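Local coordinates for FAD-binding oxidoreductase (Gulosibacter chungangensis, PDB 7PBG), which oxidises 4-ethylphenol as a flavoprotein oxidase of the 4-alkylphenol oxidase type, using a covalently attached FAD cofactor, at residues D43-T48 with A385-F390; G394-A399 with D459-L464; P444-D447 with A452-K455. All coordinates share one frame; numbering follows the deposited sequence.

Contact 1 (D43-T48 with A385-F390); sequences DKFPVT and AVFDWF. With FAD (flavin-adenine dinucleotide), chain C.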
# COMPACT_ATOMS: atom_id res chain seq x y z
N ASP A 43 15.02 -11.05 -25.29
CA ASP A 43 15.11 -9.64 -24.87
C ASP A 43 15.41 -8.79 -26.10
O ASP A 43 16.41 -9.07 -26.80
CB ASP A 43 16.22 -9.52 -23.81
CG ASP A 43 16.35 -8.20 -23.11
OD1 ASP A 43 15.62 -7.23 -23.52
OD2 ASP A 43 17.18 -8.14 -22.10
N LYS A 44 14.63 -7.72 -26.32
CA LYS A 44 14.91 -6.77 -27.42
C LYS A 44 16.21 -5.99 -27.17
O LYS A 44 16.86 -5.59 -28.16
CB LYS A 44 13.75 -5.80 -27.62
CG LYS A 44 12.41 -6.44 -27.92
CD LYS A 44 12.43 -7.37 -29.10
CE LYS A 44 11.04 -7.77 -29.57
NZ LYS A 44 11.12 -8.90 -30.52
N PHE A 45 16.55 -5.77 -25.88
CA PHE A 45 17.69 -4.95 -25.39
C PHE A 45 18.56 -5.80 -24.50
O PHE A 45 18.78 -5.52 -23.32
CB PHE A 45 17.26 -3.69 -24.64
CG PHE A 45 16.38 -2.71 -25.37
CD1 PHE A 45 16.16 -2.78 -26.74
CD2 PHE A 45 15.74 -1.73 -24.64
CE1 PHE A 45 15.34 -1.85 -27.36
CE2 PHE A 45 14.92 -0.81 -25.27
CZ PHE A 45 14.73 -0.86 -26.61
N PRO A 46 19.21 -6.82 -25.11
CA PRO A 46 20.17 -7.64 -24.38
C PRO A 46 21.45 -6.88 -24.04
O PRO A 46 21.83 -5.93 -24.68
CB PRO A 46 20.44 -8.77 -25.37
CG PRO A 46 20.35 -8.08 -26.70
CD PRO A 46 19.15 -7.17 -26.54
N VAL A 47 22.14 -7.37 -23.02
CA VAL A 47 23.54 -6.94 -22.76
C VAL A 47 24.42 -8.20 -22.72
O VAL A 47 25.58 -8.11 -22.25
CB VAL A 47 23.67 -6.06 -21.51
CG1 VAL A 47 22.99 -4.70 -21.70
CG2 VAL A 47 23.14 -6.75 -20.26
N THR A 48 23.87 -9.34 -23.14
CA THR A 48 24.61 -10.63 -23.22
C THR A 48 24.55 -11.12 -24.65
O THR A 48 23.63 -10.71 -25.39
CB THR A 48 24.06 -11.64 -22.20
OG1 THR A 48 22.66 -11.79 -22.41
CG2 THR A 48 24.31 -11.26 -20.76
N ALA A 385 10.66 7.35 -29.71
CA ALA A 385 11.66 8.01 -30.56
C ALA A 385 13.10 7.84 -30.04
O ALA A 385 14.05 7.90 -30.84
CB ALA A 385 11.27 9.47 -30.64
N VAL A 386 13.29 7.62 -28.73
CA VAL A 386 14.66 7.48 -28.20
C VAL A 386 15.33 6.25 -28.85
O VAL A 386 16.55 6.24 -28.93
CB VAL A 386 14.74 7.42 -26.66
CG1 VAL A 386 14.07 8.62 -26.06
CG2 VAL A 386 14.21 6.13 -26.08
N PHE A 387 14.55 5.26 -29.31
CA PHE A 387 15.07 4.02 -29.98
C PHE A 387 15.73 4.37 -31.32
O PHE A 387 16.46 3.54 -31.89
CB PHE A 387 13.97 2.96 -30.19
CG PHE A 387 13.20 2.58 -28.96
CD1 PHE A 387 13.84 2.56 -27.73
CD2 PHE A 387 11.86 2.26 -29.01
CE1 PHE A 387 13.14 2.28 -26.58
CE2 PHE A 387 11.18 1.90 -27.86
CZ PHE A 387 11.82 1.92 -26.64
N ASP A 388 15.45 5.55 -31.85
CA ASP A 388 15.96 5.98 -33.17
C ASP A 388 17.07 7.00 -32.96
O ASP A 388 17.58 7.51 -33.96
CB ASP A 388 14.85 6.53 -34.08
CG ASP A 388 13.80 5.50 -34.44
OD1 ASP A 388 14.16 4.33 -34.62
OD2 ASP A 388 12.62 5.86 -34.46
N TRP A 389 17.48 7.28 -31.72
CA TRP A 389 18.54 8.30 -31.46
C TRP A 389 19.78 7.99 -32.28
O TRP A 389 20.41 8.91 -32.81
CB TRP A 389 18.84 8.26 -29.97
CG TRP A 389 19.87 9.21 -29.44
CD1 TRP A 389 21.00 8.84 -28.78
CD2 TRP A 389 19.84 10.64 -29.41
NE1 TRP A 389 21.69 9.93 -28.38
CE2 TRP A 389 20.98 11.05 -28.69
CE3 TRP A 389 18.95 11.62 -29.85
CZ2 TRP A 389 21.26 12.39 -28.46
CZ3 TRP A 389 19.22 12.95 -29.63
CH2 TRP A 389 20.38 13.32 -28.94
N PHE A 390 20.12 6.70 -32.33
CA PHE A 390 21.04 6.12 -33.34
C PHE A 390 20.52 4.71 -33.63
O PHE A 390 19.69 4.17 -32.88
CB PHE A 390 22.48 6.17 -32.83
CG PHE A 390 22.69 5.54 -31.48
CD1 PHE A 390 22.69 4.16 -31.36
CD2 PHE A 390 22.91 6.31 -30.36
CE1 PHE A 390 22.92 3.57 -30.13
CE2 PHE A 390 23.08 5.73 -29.11
CZ PHE A 390 23.11 4.36 -29.01
PA FAD C . 5.34 -7.26 -18.57
O1A FAD C . 6.61 -7.42 -19.34
O2A FAD C . 4.12 -8.01 -19.04
O5B FAD C . 5.62 -7.69 -17.08
C5B FAD C . 6.79 -7.27 -16.39
C4B FAD C . 7.11 -8.32 -15.35
O4B FAD C . 6.05 -8.40 -14.36
C3B FAD C . 7.24 -9.76 -15.87
O3B FAD C . 8.53 -10.01 -16.42
C2B FAD C . 6.86 -10.59 -14.64
O2B FAD C . 7.98 -10.69 -13.78
C1B FAD C . 5.74 -9.75 -14.03
N9A FAD C . 4.43 -10.05 -14.52
C8A FAD C . 3.75 -9.36 -15.48
N7A FAD C . 2.57 -9.86 -15.70
C5A FAD C . 2.48 -10.96 -14.89
C6A FAD C . 1.44 -11.86 -14.64
N6A FAD C . 0.28 -11.84 -15.30
N1A FAD C . 1.68 -12.84 -13.74
C2A FAD C . 2.87 -12.85 -13.08
N3A FAD C . 3.90 -12.03 -13.21
C4A FAD C . 3.64 -11.09 -14.14
N1 FAD C . 8.31 1.90 -16.83
C2 FAD C . 7.54 2.56 -15.98
O2 FAD C . 7.01 1.97 -15.01
N3 FAD C . 7.24 3.86 -16.16
C4 FAD C . 7.76 4.60 -17.18
O4 FAD C . 7.39 5.78 -17.34
C4X FAD C . 8.61 3.97 -18.07
N5 FAD C . 9.13 4.69 -19.03
C5X FAD C . 9.96 4.03 -19.91
C6 FAD C . 10.50 4.77 -20.97
C7 FAD C . 11.30 4.18 -21.93
C7M FAD C . 11.86 5.03 -23.06
C8 FAD C . 11.56 2.80 -21.84
C8M FAD C . 12.42 2.12 -22.86
C9 FAD C . 11.05 2.06 -20.79
C9A FAD C . 10.23 2.65 -19.80
N10 FAD C . 9.65 1.92 -18.76
C10 FAD C . 8.81 2.56 -17.86
C1' FAD C . 9.83 0.45 -18.64
C2' FAD C . 8.75 -0.35 -19.38
O2' FAD C . 8.49 0.21 -20.71
C3' FAD C . 7.38 -0.42 -18.69
O3' FAD C . 7.54 -0.64 -17.31
C4' FAD C . 6.40 -1.47 -19.23
O4' FAD C . 5.05 -1.09 -18.93
C5' FAD C . 6.70 -2.83 -18.67
O5' FAD C . 6.36 -3.88 -19.59
P FAD C . 4.93 -4.57 -19.58
O1P FAD C . 4.71 -5.23 -20.91
O2P FAD C . 3.95 -3.53 -19.13
O3P FAD C . 5.05 -5.69 -18.43

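Contact 2 (G394-A399 with D459-L464); sequences GHFFYA and DMTREL. With FAD (flavin-adenine dinucleotide), chain C.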
# COMPACT_ATOMS: atom_id res chain seq x y z
N GLY A 394 18.92 1.20 -27.56
CA GLY A 394 18.05 0.67 -26.51
C GLY A 394 18.62 1.07 -25.17
O GLY A 394 19.69 1.72 -25.15
N HIS A 395 17.91 0.71 -24.12
CA HIS A 395 18.27 1.13 -22.75
C HIS A 395 18.35 -0.04 -21.80
O HIS A 395 18.00 -1.17 -22.16
CB HIS A 395 17.32 2.26 -22.33
CG HIS A 395 15.89 1.90 -22.38
ND1 HIS A 395 15.36 0.78 -21.76
CD2 HIS A 395 14.85 2.54 -22.93
CE1 HIS A 395 14.08 0.71 -22.04
NE2 HIS A 395 13.72 1.82 -22.66
N PHE A 396 18.83 0.29 -20.60
CA PHE A 396 19.23 -0.65 -19.54
C PHE A 396 19.30 0.16 -18.26
O PHE A 396 20.29 0.81 -18.04
CB PHE A 396 20.55 -1.30 -19.98
CG PHE A 396 21.11 -2.39 -19.10
CD1 PHE A 396 20.58 -3.66 -19.15
CD2 PHE A 396 22.16 -2.14 -18.23
CE1 PHE A 396 21.10 -4.68 -18.37
CE2 PHE A 396 22.68 -3.16 -17.46
CZ PHE A 396 22.16 -4.42 -17.52
N PHE A 397 18.22 0.13 -17.47
CA PHE A 397 17.98 1.18 -16.45
C PHE A 397 18.89 0.99 -15.24
O PHE A 397 19.03 -0.12 -14.75
CB PHE A 397 16.52 1.19 -16.00
CG PHE A 397 15.60 1.79 -17.03
CD1 PHE A 397 15.58 3.16 -17.26
CD2 PHE A 397 14.74 0.98 -17.73
CE1 PHE A 397 14.76 3.69 -18.24
CE2 PHE A 397 13.89 1.51 -18.70
CZ PHE A 397 13.89 2.88 -18.93
N TYR A 398 19.45 2.08 -14.78
CA TYR A 398 20.00 2.26 -13.41
C TYR A 398 19.12 3.29 -12.72
O TYR A 398 19.23 4.48 -13.06
CB TYR A 398 21.44 2.71 -13.47
CG TYR A 398 22.02 3.14 -12.14
CD1 TYR A 398 22.24 2.21 -11.15
CD2 TYR A 398 22.35 4.46 -11.90
CE1 TYR A 398 22.72 2.59 -9.91
CE2 TYR A 398 22.89 4.84 -10.68
CZ TYR A 398 23.05 3.90 -9.68
OH TYR A 398 23.55 4.25 -8.45
N ALA A 399 18.28 2.88 -11.77
CA ALA A 399 17.29 3.82 -11.19
C ALA A 399 17.29 3.75 -9.66
O ALA A 399 16.39 3.16 -9.08
CB ALA A 399 15.95 3.53 -11.76
N ASP A 459 29.11 -3.35 -17.98
CA ASP A 459 30.22 -2.96 -17.06
C ASP A 459 29.92 -1.62 -16.40
O ASP A 459 30.15 -1.49 -15.18
CB ASP A 459 31.54 -2.85 -17.80
CG ASP A 459 32.08 -4.20 -18.22
OD1 ASP A 459 31.50 -5.23 -17.80
OD2 ASP A 459 33.07 -4.19 -19.02
N MET A 460 29.47 -0.63 -17.19
CA MET A 460 29.13 0.71 -16.67
C MET A 460 28.09 0.55 -15.56
O MET A 460 28.25 1.12 -14.48
CB MET A 460 28.53 1.59 -17.76
CG MET A 460 28.13 2.98 -17.26
SD MET A 460 27.10 3.81 -18.47
CE MET A 460 25.55 2.92 -18.39
N THR A 461 27.02 -0.19 -15.84
CA THR A 461 25.88 -0.31 -14.90
C THR A 461 26.32 -1.03 -13.62
O THR A 461 25.89 -0.61 -12.54
CB THR A 461 24.69 -0.98 -15.56
OG1 THR A 461 24.45 -0.23 -16.75
CG2 THR A 461 23.47 -0.99 -14.67
N ARG A 462 27.10 -2.10 -13.72
CA ARG A 462 27.54 -2.76 -12.47
C ARG A 462 28.38 -1.82 -11.63
O ARG A 462 28.29 -1.92 -10.36
CB ARG A 462 28.33 -4.05 -12.76
CG ARG A 462 27.53 -5.12 -13.48
CD ARG A 462 28.03 -6.48 -13.10
NE ARG A 462 27.39 -7.57 -13.81
CZ ARG A 462 26.28 -8.20 -13.42
NH1 ARG A 462 25.59 -7.78 -12.37
NH2 ARG A 462 25.81 -9.20 -14.15
N GLU A 463 29.19 -0.93 -12.23
CA GLU A 463 29.95 0.07 -11.46
C GLU A 463 28.99 1.12 -10.87
O GLU A 463 29.16 1.52 -9.72
CB GLU A 463 30.99 0.78 -12.33
CG GLU A 463 31.81 1.79 -11.56
CD GLU A 463 32.47 1.33 -10.25
OE1 GLU A 463 32.82 0.13 -10.09
OE2 GLU A 463 32.65 2.19 -9.37
N LEU A 464 27.96 1.54 -11.61
CA LEU A 464 26.95 2.46 -11.06
C LEU A 464 26.28 1.84 -9.82
O LEU A 464 26.15 2.57 -8.78
CB LEU A 464 25.91 2.83 -12.12
CG LEU A 464 26.40 3.76 -13.23
CD1 LEU A 464 25.37 3.83 -14.34
CD2 LEU A 464 26.77 5.12 -12.69
PA FAD C . 5.34 -7.26 -18.57
O1A FAD C . 6.61 -7.42 -19.34
O2A FAD C . 4.12 -8.01 -19.04
O5B FAD C . 5.62 -7.69 -17.08
C5B FAD C . 6.79 -7.27 -16.39
C4B FAD C . 7.11 -8.32 -15.35
O4B FAD C . 6.05 -8.40 -14.36
C3B FAD C . 7.24 -9.76 -15.87
O3B FAD C . 8.53 -10.01 -16.42
C2B FAD C . 6.86 -10.59 -14.64
O2B FAD C . 7.98 -10.69 -13.78
C1B FAD C . 5.74 -9.75 -14.03
N9A FAD C . 4.43 -10.05 -14.52
C8A FAD C . 3.75 -9.36 -15.48
N7A FAD C . 2.57 -9.86 -15.70
C5A FAD C . 2.48 -10.96 -14.89
C6A FAD C . 1.44 -11.86 -14.64
N6A FAD C . 0.28 -11.84 -15.30
N1A FAD C . 1.68 -12.84 -13.74
C2A FAD C . 2.87 -12.85 -13.08
N3A FAD C . 3.90 -12.03 -13.21
C4A FAD C . 3.64 -11.09 -14.14
N1 FAD C . 8.31 1.90 -16.83
C2 FAD C . 7.54 2.56 -15.98
O2 FAD C . 7.01 1.97 -15.01
N3 FAD C . 7.24 3.86 -16.16
C4 FAD C . 7.76 4.60 -17.18
O4 FAD C . 7.39 5.78 -17.34
C4X FAD C . 8.61 3.97 -18.07
N5 FAD C . 9.13 4.69 -19.03
C5X FAD C . 9.96 4.03 -19.91
C6 FAD C . 10.50 4.77 -20.97
C7 FAD C . 11.30 4.18 -21.93
C7M FAD C . 11.86 5.03 -23.06
C8 FAD C . 11.56 2.80 -21.84
C8M FAD C . 12.42 2.12 -22.86
C9 FAD C . 11.05 2.06 -20.79
C9A FAD C . 10.23 2.65 -19.80
N10 FAD C . 9.65 1.92 -18.76
C10 FAD C . 8.81 2.56 -17.86
C1' FAD C . 9.83 0.45 -18.64
C2' FAD C . 8.75 -0.35 -19.38
O2' FAD C . 8.49 0.21 -20.71
C3' FAD C . 7.38 -0.42 -18.69
O3' FAD C . 7.54 -0.64 -17.31
C4' FAD C . 6.40 -1.47 -19.23
O4' FAD C . 5.05 -1.09 -18.93
C5' FAD C . 6.70 -2.83 -18.67
O5' FAD C . 6.36 -3.88 -19.59
P FAD C . 4.93 -4.57 -19.58
O1P FAD C . 4.71 -5.23 -20.91
O2P FAD C . 3.95 -3.53 -19.13
O3P FAD C . 5.05 -5.69 -18.43
O HOH W 1 22.48 2.07 -16.72

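Contact 3 (P444-D447 with A452-K455); sequences PLYD and ASRK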
# COMPACT_ATOMS: atom_id res chain seq x y z
N PRO A 444 20.46 4.84 -20.12
CA PRO A 444 21.55 4.89 -21.08
C PRO A 444 21.00 4.48 -22.45
O PRO A 444 20.02 3.72 -22.48
CB PRO A 444 22.50 3.81 -20.60
CG PRO A 444 21.57 2.77 -19.99
CD PRO A 444 20.46 3.58 -19.35
N LEU A 445 21.59 5.02 -23.51
CA LEU A 445 21.34 4.54 -24.88
C LEU A 445 22.60 3.89 -25.41
O LEU A 445 23.67 4.53 -25.43
CB LEU A 445 20.85 5.68 -25.75
CG LEU A 445 19.46 6.16 -25.38
CD1 LEU A 445 19.06 7.33 -26.27
CD2 LEU A 445 18.41 5.04 -25.51
N TYR A 446 22.48 2.62 -25.71
CA TYR A 446 23.60 1.83 -26.29
C TYR A 446 23.13 1.10 -27.54
O TYR A 446 21.94 0.97 -27.79
CB TYR A 446 24.16 0.86 -25.25
CG TYR A 446 23.26 -0.30 -24.93
CD1 TYR A 446 23.57 -1.57 -25.39
CD2 TYR A 446 22.09 -0.15 -24.21
CE1 TYR A 446 22.74 -2.65 -25.14
CE2 TYR A 446 21.24 -1.22 -23.97
CZ TYR A 446 21.57 -2.48 -24.42
OH TYR A 446 20.75 -3.55 -24.24
N ASP A 447 24.08 0.56 -28.32
CA ASP A 447 23.77 -0.19 -29.56
C ASP A 447 23.45 -1.62 -29.18
O ASP A 447 24.40 -2.40 -28.91
CB ASP A 447 24.96 -0.13 -30.51
CG ASP A 447 24.69 -0.70 -31.86
OD1 ASP A 447 23.77 -1.49 -31.99
OD2 ASP A 447 25.52 -0.44 -32.74
N ALA A 452 30.27 -5.20 -28.18
CA ALA A 452 31.18 -4.30 -27.43
C ALA A 452 30.32 -3.29 -26.67
O ALA A 452 30.67 -2.95 -25.53
CB ALA A 452 32.14 -3.59 -28.38
N SER A 453 29.25 -2.80 -27.28
CA SER A 453 28.38 -1.76 -26.67
C SER A 453 27.59 -2.42 -25.53
O SER A 453 27.44 -1.77 -24.47
CB SER A 453 27.47 -1.10 -27.65
OG SER A 453 26.78 -0.03 -27.03
N ARG A 454 27.14 -3.66 -25.73
CA ARG A 454 26.45 -4.44 -24.67
C ARG A 454 27.41 -4.52 -23.48
O ARG A 454 27.01 -4.24 -22.33
CB ARG A 454 26.05 -5.83 -25.17
CG ARG A 454 25.01 -5.85 -26.28
CD ARG A 454 24.78 -7.30 -26.69
NE ARG A 454 23.92 -7.36 -27.86
CZ ARG A 454 23.87 -8.34 -28.73
NH1 ARG A 454 24.57 -9.45 -28.56
NH2 ARG A 454 23.04 -8.23 -29.75
N LYS A 455 28.67 -4.88 -23.70
CA LYS A 455 29.61 -5.12 -22.57
C LYS A 455 29.90 -3.81 -21.84
O LYS A 455 29.90 -3.80 -20.58
CB LYS A 455 30.93 -5.73 -23.06
CG LYS A 455 32.00 -5.82 -21.98
CD LYS A 455 33.18 -6.65 -22.41
CE LYS A 455 34.49 -6.18 -21.81
NZ LYS A 455 34.43 -6.15 -20.33

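Contact 1 (D43-T48 with A385-F390)
In both Phe-45 (chi1 -58°) and Phe-387 (chi1 -54°) the ring carbon CG stands anti to the carbonyl carbon, and each ring is carried out from its own backbone toward the other. The two rings bridge loops whose nearest CA atoms, those of Phe-45 and Phe-387, are still 10.4 Å apart. They form an offset edge-to-face pair, the edge of Phe-45 turned toward the face of Phe-387. The centroids are 5.4 Å apart and the planes stand at 68°. The touch is made by CZ of Phe-45, which comes in obliquely, 3.5 Å from CE1 of Phe-387. The same corner of Phe-387 also meets the cofactor: its CE1 lies 3.8 Å from C8M of FAD, which sits at the edge of the Phe-387 ring, near its plane. Val-386 adds a looser contact, with CG2 4.0 Å from C7M of FAD. An alanine in place of Phe-387 would remove the ring, and the edge of Phe-45 would probably lose its partner while a gap opened beside C8M of the flavin. On the other side of the contact, OD1 of Asp-43 accepts a 2.9 Å hydrogen bond from N of Phe-45, met from above the carboxylate plane. This closes an Asx turn and braces the backbone at Phe-45. OD2 of Asp-43 is hydrogen-bonded to NE2 of His-479. The Phe-45 ring also meets His-395 edge-to-face. The arrangement is an aromatic cluster at the dimethylbenzene end of a covalently bound flavin, and Val-386 and Phe-387 belong to the FAD pocket.

Contact 2 (G394-A399 with D459-L464)
Tyr-398 and Leu-464 meet face-on. CB of Leu-464 sits over one face of the Tyr-398 ring, 3.6 Å from the ring centroid and only 1° off the normal, a CH-pi contact. CD1 of Leu-464 lies beyond the rim of that ring, nearest CD2 of Tyr-398, at 3.9 Å. With CG anti to the backbone N (chi1 171°), the Tyr-398 ring reaches out to the helix. One turn back, Thr-461 meets the edge of Phe-396. Its OG1 is 3.3 Å from CD2 of Phe-396, and its CB is 3.5 Å from CE2. A bridging water donates to both sides, to O of Phe-396 at 2.9 Å and to OG1 of Thr-461 at 3.0 Å. OG1 also hydrogen-bonds to O of Thr-457 in the preceding turn, which helps hold its direction. His-395 and Phe-397, the alternate residues, face the cofactor. His-395 NE2 is covalently bonded to C8M of FAD, and Phe-397 CZ lies 3.5 Å from C9 of FAD. Phe-397 CZ also covers one face of the His-395 ring. Strand 393-402 thus has FAD on one side and helix 451-470 on the other. Strand 438-447 pairs beside it, and helix 406-422 packs against Met-460 and Leu-464.

Contact 3 (P444-D447 with A452-K455)
The hydroxyl OG of Ser-453 accepts a hydrogen bond from the backbone N of Asp-447, 3.0 Å long with an N-H...O angle of 151°. Ser-453 OG lies anti to its own backbone N (chi1 -174°), and this turns the hydroxyl toward the end of the strand. The same oxygen rests 3.3 Å from CB of Tyr-446, at the edge of the ring and near its plane. CB of Ser-453 packs 3.9 Å from CB of Asp-447. Further along the ring edge, CE1 of Tyr-446 meets CG of Arg-454 at 4.1 Å. CG touches at the ring edge, so the contact is with the aliphatic part of the arginine. From CG the Arg-454 chain runs extended to NE, and the guanidinium plane is turned 81° from the ring. The polar ends are held elsewhere. Tyr-446 OH is hydrogen-bonded to O of Pro-46, Arg-454 NE to O of Thr-448, and Arg-454 NH1 forms a salt bridge with Asp-49. OD1 of Asp-447 accepts from N of Ala-449. The whole is a tight strand-to-helix connection, in which Ser-453, in the first turn of helix 451-470, accepts a hydrogen bond from the last residue of strand 438-447.

How the contacts relate
The three contacts form one continuous patch near the flavin. Contacts 1 and 2 have centres about 13 Å apart and both touch FAD. They meet where CD2 of Phe-45 lies 3.3 Å from N of His-395, the residue that carries the cofactor. Contact 3 does not reach the flavin: the side chain of Tyr-446 is about 9 Å from it. Yet its centre is about 8 Å from that of contact 1, and the bond from OH of Tyr-446 to O of Pro-46, 2.6 Å long, joins the two. Contacts 2 and 3 share helix 451-470, and their strands are neighbours, with N of Tyr-446 3.0 Å from O of Gly-394.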